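Local coordinates for protein endoglucanase EG-II (Hypocrea jecorina, PDB 3QR3) that hydrolyses internal beta-1,4-glucosidic bonds of cellulose as an endoglucanase with a TIM-barrel catalytic domain of glycoside hydrolase family 5, at residues V8-F13 with G46-F51; Y29-N34 with A295-S300. All blocks are in the same frame, centred on the assembly; numbering follows the deposited sequence.

Interaction 1. Residues V8-F13 with G46-F51; sequences VNIAGF and GQMQHF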
loop_
_atom_site.group_PDB
_atom_site.type_symbol
_atom_site.label_atom_id
_atom_site.label_comp_id
_atom_site.label_asym_id
_atom_site.label_seq_id
_atom_site.Cartn_x
_atom_site.Cartn_y
_atom_site.Cartn_z
ATOM N N VAL A 8 -0.703 5.869 6.935
ATOM C CA VAL A 8 -1.952 5.915 6.195
ATOM C C VAL A 8 -1.693 5.997 4.696
ATOM O O VAL A 8 -0.619 6.409 4.248
ATOM C CB VAL A 8 -2.802 7.128 6.600
ATOM C CG1 VAL A 8 -2.983 7.183 8.119
ATOM C CG2 VAL A 8 -2.142 8.388 6.102
ATOM N N ASN A 9 -2.685 5.572 3.929
ATOM C CA ASN A 9 -2.679 5.735 2.484
ATOM C C ASN A 9 -3.077 7.157 2.113
ATOM O O ASN A 9 -4.108 7.640 2.572
ATOM C CB ASN A 9 -3.688 4.776 1.878
ATOM C CG ASN A 9 -3.151 3.365 1.770
ATOM O OD1 ASN A 9 -2.634 2.986 0.732
ATOM N ND2 ASN A 9 -3.273 2.588 2.842
ATOM N N ILE A 10 -2.245 7.817 1.307
ATOM C CA ILE A 10 -2.514 9.163 0.798
ATOM C C ILE A 10 -2.942 9.004 -0.653
ATOM O O ILE A 10 -2.113 9.014 -1.556
ATOM C CB ILE A 10 -1.244 10.041 0.869
ATOM C CG1 ILE A 10 -0.631 9.970 2.275
ATOM C CG2 ILE A 10 -1.556 11.492 0.474
ATOM C CD1 ILE A 10 -1.503 10.618 3.358
ATOM N N ALA A 11 -4.242 8.822 -0.861
ATOM C CA ALA A 11 -4.776 8.405 -2.158
ATOM C C ALA A 11 -5.067 9.575 -3.107
ATOM O O ALA A 11 -5.113 10.732 -2.690
ATOM C CB ALA A 11 -6.039 7.549 -1.955
ATOM N N GLY A 12 -5.282 9.260 -4.382
ATOM C CA GLY A 12 -5.621 10.269 -5.372
ATOM C C GLY A 12 -4.986 10.037 -6.734
ATOM O O GLY A 12 -5.653 10.177 -7.776
ATOM N N PHE A 13 -3.702 9.679 -6.750
ATOM C CA PHE A 13 -3.048 9.334 -8.019
ATOM C C PHE A 13 -3.679 8.059 -8.596
ATOM O O PHE A 13 -3.430 7.681 -9.753
ATOM C CB PHE A 13 -1.534 9.159 -7.856
ATOM C CG PHE A 13 -0.737 10.451 -7.964
ATOM C CD1 PHE A 13 -0.479 11.024 -9.195
ATOM C CD2 PHE A 13 -0.207 11.051 -6.831
ATOM C CE1 PHE A 13 0.273 12.192 -9.297
ATOM C CE2 PHE A 13 0.539 12.221 -6.921
ATOM C CZ PHE A 13 0.773 12.794 -8.166
ATOM N N GLY A 46 0.824 18.395 3.188
ATOM C CA GLY A 46 0.416 18.992 4.443
ATOM C C GLY A 46 -0.208 17.969 5.378
ATOM O O GLY A 46 0.004 18.022 6.587
ATOM N N GLN A 47 -0.981 17.037 4.824
ATOM C CA GLN A 47 -1.555 15.970 5.647
ATOM C C GLN A 47 -0.442 15.122 6.251
ATOM O O GLN A 47 -0.418 14.876 7.463
ATOM C CB GLN A 47 -2.492 15.071 4.835
ATOM C CG GLN A 47 -3.837 15.675 4.496
ATOM C CD GLN A 47 -4.631 14.797 3.547
ATOM O OE1 GLN A 47 -4.572 13.567 3.630
ATOM N NE2 GLN A 47 -5.370 15.420 2.634
ATOM N N MET A 48 0.480 14.671 5.410
ATOM C CA MET A 48 1.586 13.837 5.893
ATOM C C MET A 48 2.375 14.525 7.012
ATOM O O MET A 48 2.761 13.891 7.991
ATOM C CB MET A 48 2.519 13.443 4.745
ATOM C CG MET A 48 1.916 12.417 3.780
ATOM S SD MET A 48 3.123 11.754 2.612
ATOM C CE MET A 48 3.394 13.180 1.562
ATOM N N GLN A 49 2.604 15.827 6.869
ATOM C CA GLN A 49 3.374 16.557 7.873
ATOM C C GLN A 49 2.654 16.526 9.226
ATOM O O GLN A 49 3.272 16.310 10.266
ATOM C CB GLN A 49 3.630 17.996 7.421
ATOM C CG GLN A 49 4.490 18.802 8.378
ATOM C CD GLN A 49 4.576 20.266 7.991
ATOM O OE1 GLN A 49 5.608 20.908 8.183
ATOM N NE2 GLN A 49 3.486 20.803 7.446
ATOM N N HIS A 50 1.343 16.733 9.198
ATOM C CA HIS A 50 0.513 16.585 10.388
ATOM C C HIS A 50 0.602 15.171 10.976
ATOM O O HIS A 50 0.791 15.000 12.179
ATOM C CB HIS A 50 -0.943 16.930 10.058
ATOM C CG HIS A 50 -1.944 16.251 10.937
ATOM N ND1 HIS A 50 -2.128 16.592 12.263
ATOM C CD2 HIS A 50 -2.826 15.256 10.679
ATOM C CE1 HIS A 50 -3.078 15.835 12.783
ATOM N NE2 HIS A 50 -3.516 15.013 11.843
ATOM N N PHE A 51 0.443 14.163 10.128
ATOM C CA PHE A 51 0.495 12.776 10.577
ATOM C C PHE A 51 1.821 12.450 11.255
ATOM O O PHE A 51 1.850 11.749 12.263
ATOM C CB PHE A 51 0.248 11.821 9.403
ATOM C CG PHE A 51 -1.200 11.712 9.008
ATOM C CD1 PHE A 51 -2.176 11.511 9.969
ATOM C CD2 PHE A 51 -1.581 11.796 7.675
ATOM C CE1 PHE A 51 -3.510 11.399 9.611
ATOM C CE2 PHE A 51 -2.910 11.681 7.309
ATOM C CZ PHE A 51 -3.876 11.488 8.277
#

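Interaction 2. Residues Y29-N34 with A295-S300; sequences YPPLKN and AGSFDS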
loop_
_atom_site.group_PDB
_atom_site.type_symbol
_atom_site.label_atom_id
_atom_site.label_comp_id
_atom_site.label_asym_id
_atom_site.label_seq_id
_atom_site.Cartn_x
_atom_site.Cartn_y
_atom_site.Cartn_z
ATOM N N TYR A 29 -6.953 12.404 -9.326
ATOM C CA TYR A 29 -7.169 13.614 -8.532
ATOM C C TYR A 29 -6.081 13.599 -7.465
ATOM O O TYR A 29 -6.345 13.297 -6.302
ATOM C CB TYR A 29 -8.575 13.616 -7.907
ATOM C CG TYR A 29 -8.993 14.928 -7.229
ATOM C CD1 TYR A 29 -8.687 16.158 -7.799
ATOM C CD2 TYR A 29 -9.725 14.925 -6.048
ATOM C CE1 TYR A 29 -9.073 17.354 -7.195
ATOM C CE2 TYR A 29 -10.118 16.116 -5.434
ATOM C CZ TYR A 29 -9.782 17.327 -6.012
ATOM O OH TYR A 29 -10.180 18.515 -5.427
ATOM N N PRO A 30 -4.836 13.891 -7.875
ATOM C CA PRO A 30 -3.683 13.688 -6.990
ATOM C C PRO A 30 -3.707 14.623 -5.790
ATOM O O PRO A 30 -4.149 15.770 -5.914
ATOM C CB PRO A 30 -2.483 13.983 -7.903
ATOM C CG PRO A 30 -3.028 13.802 -9.331
ATOM C CD PRO A 30 -4.431 14.336 -9.219
ATOM N N PRO A 31 -3.254 14.128 -4.625
ATOM C CA PRO A 31 -3.198 14.917 -3.390
ATOM C C PRO A 31 -1.944 15.803 -3.323
ATOM O O PRO A 31 -1.193 15.752 -2.349
ATOM C CB PRO A 31 -3.146 13.839 -2.295
ATOM C CG PRO A 31 -2.453 12.674 -2.948
ATOM C CD PRO A 31 -2.753 12.751 -4.438
ATOM N N LEU A 32 -1.722 16.585 -4.373
ATOM C CA LEU A 32 -0.695 17.619 -4.375
ATOM C C LEU A 32 -1.419 18.949 -4.547
ATOM O O LEU A 32 -2.092 19.171 -5.566
ATOM C CB LEU A 32 0.286 17.424 -5.525
ATOM C CG LEU A 32 1.287 16.289 -5.375
ATOM C CD1 LEU A 32 2.010 16.051 -6.689
ATOM C CD2 LEU A 32 2.283 16.602 -4.250
ATOM N N LYS A 33 -1.287 19.818 -3.555
ATOM C CA LYS A 33 -2.092 21.035 -3.497
ATOM C C LYS A 33 -2.050 21.836 -4.797
ATOM O O LYS A 33 -3.092 22.260 -5.298
ATOM C CB LYS A 33 -1.679 21.908 -2.314
ATOM C CG LYS A 33 -2.635 23.068 -2.059
ATOM C CD LYS A 33 -2.317 23.775 -0.754
ATOM C CE LYS A 33 -3.293 24.921 -0.489
ATOM N NZ LYS A 33 -2.973 25.602 0.802
ATOM N N ASN A 34 -0.853 22.035 -5.343
ATOM C CA ASN A 34 -0.712 22.849 -6.549
ATOM C C ASN A 34 -0.445 22.004 -7.791
ATOM O O ASN A 34 0.370 22.371 -8.635
ATOM C CB ASN A 34 0.380 23.914 -6.380
ATOM C CG ASN A 34 0.177 25.116 -7.308
ATOM O OD1 ASN A 34 -0.950 25.526 -7.570
ATOM N ND2 ASN A 34 1.277 25.681 -7.807
ATOM N N ALA A 295 -6.640 8.445 3.356
ATOM C CA ALA A 295 -6.639 9.907 3.398
ATOM C C ALA A 295 -6.206 10.433 2.024
ATOM O O ALA A 295 -6.482 9.799 1.004
ATOM C CB ALA A 295 -5.718 10.420 4.516
ATOM N N GLY A 296 -5.515 11.569 1.990
ATOM C CA GLY A 296 -5.126 12.157 0.722
ATOM C C GLY A 296 -6.334 12.874 0.131
ATOM O O GLY A 296 -6.897 13.766 0.767
ATOM N N SER A 297 -6.750 12.463 -1.066
ATOM C CA SER A 297 -7.809 13.159 -1.800
ATOM C C SER A 297 -9.231 12.743 -1.409
ATOM O O SER A 297 -10.199 13.303 -1.913
ATOM C CB SER A 297 -7.598 13.030 -3.314
ATOM O OG SER A 297 -6.435 13.740 -3.725
ATOM N N PHE A 298 -9.360 11.780 -0.502
ATOM C CA PHE A 298 -10.669 11.483 0.084
ATOM C C PHE A 298 -11.084 12.647 0.974
ATOM O O PHE A 298 -10.235 13.272 1.608
ATOM C CB PHE A 298 -10.634 10.199 0.911
ATOM C CG PHE A 298 -10.505 8.941 0.092
ATOM C CD1 PHE A 298 -11.536 8.526 -0.732
ATOM C CD2 PHE A 298 -9.361 8.152 0.186
ATOM C CE1 PHE A 298 -11.426 7.365 -1.476
ATOM C CE2 PHE A 298 -9.241 6.983 -0.545
ATOM C CZ PHE A 298 -10.272 6.591 -1.388
ATOM N N ASP A 299 -12.375 12.959 1.014
ATOM C CA ASP A 299 -12.841 14.035 1.888
ATOM C C ASP A 299 -13.796 13.523 2.959
ATOM O O ASP A 299 -13.914 12.319 3.169
ATOM C CB ASP A 299 -13.438 15.201 1.087
ATOM C CG ASP A 299 -14.736 14.838 0.380
ATOM O OD1 ASP A 299 -15.329 13.789 0.699
ATOM O OD2 ASP A 299 -15.177 15.627 -0.486
ATOM N N SER A 300 -14.463 14.440 3.646
ATOM C CA SER A 300 -15.237 14.096 4.834
ATOM C C SER A 300 -16.405 13.151 4.539
ATOM O O SER A 300 -16.991 12.577 5.458
ATOM C CB SER A 300 -15.779 15.370 5.500
ATOM O OG SER A 300 -16.631 16.071 4.607
#

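Interaction 1. Residues V8-F13 with G46-F51
In this TIM barrel, the first beta-alpha unit lays helix 44-55 against the outside of strand 5-11, and the contact between residues 8-13 and 46-51 is the hydrophobic layer between the two. The short segments run almost antiparallel, at 168°, with axes 10.3 Å apart, as expected when a helix returns beside the parallel strand before it. Val8 and Ile10, two residues apart on the strand, both direct their side chains at the helix, and no hydrogen bond crosses. Branched aliphatic residues suit such a strand because they fill the layer close to the backbone. Val8 CG2, held in the crowded position between backbone N and carbonyl carbon, comes within 3.6 Å of Phe51 CE2, while its CG1 lies over one face of that ring. On the other face sits His50 CD2, from the same helix. Phe60 of strand 59-64 also touches Val8, Met48 and Phe51, extending the layer toward the next strand. Gln47 brings a polar end into this buried setting, but its OE1 accepts a hydrogen bond from Gly296 N. The flexible thioether chain of Met48 crosses Ile10 obliquely, and Met48 CG packs 3.8 Å from Ile10 CG1.

Interaction 2. Residues Y29-N34 with A295-S300
Ser297, just beyond the end of strand 287-296, has the largest share of this contact with the irregular segment 29-34. Its CB comes first, 3.9 Å from Tyr29 CD2, meeting the aromatic ring obliquely, and is also near the carbonyl oxygen of that tyrosine. From CB, a chi1 of -67° sets OG anti to the serine's own carbonyl carbon and beside its backbone N. There the hydroxyl donates a short hydrogen bond of 2.6 Å from Ser297 OG to Tyr29 O. The donor lies in the carbonyl plane, with a C=O...OG angle of 154°. The one proton is directed at Tyr29 O, so the approach to Ala11 O can be no more than a weak, shared bond.

Within the two segments, the nearest apolar neighbour of OG is Pro31, whose CB is 3.6 Å from Ser297 OG. Pro31 N is close too, but as a proline nitrogen it has no hydrogen to share. Pro31 CB also packs 4.0 Å from Gly296 CA. Glycine fits here because its positive phi is easily adopted and no side chain presses on the proline. An alanine at Ser297 would lose OG and with it the hydrogen bond to Tyr29 O, and would probably leave that carbonyl less well satisfied and the loop less firmly held.

Tyr29 CG is anti to its backbone N (chi1 -171°), which places the CD2 side of the ring beside Ser297 CB, and the ring also meets Tyr41. Pro31 is the centre of an inverse gamma turn, its constrained phi suiting so tight a bend. First and last strands lying side by side, as 5-11 and 287-296 do, are the hallmark of a closed TIM barrel, and here they bring the loop after the first strand against the end of the last.

Overall arrangement
Both interactions lie where the barrel closes, on the same side of its centre, and their centres are 8 Å apart. Interaction 1 uses strand 5-11 and helix 44-55. Interaction 2 joins the intervening loop to the end of strand 287-296, the neighbour of strand 5-11 in the parallel sheet. Along the chain the order is 8-13, 29-34, 46-51 and 295-300, so the two pairs interleave. Direct links tie them together: the backbones of Asn9 and Ala295 are hydrogen-bonded between the two strands, and Ala11 O packs against Pro31 CG, 3.3 Å away. The first beta-alpha unit, its connecting loop and the last strand thus form one continuous packed region across the junction of the barrel's beginning and end.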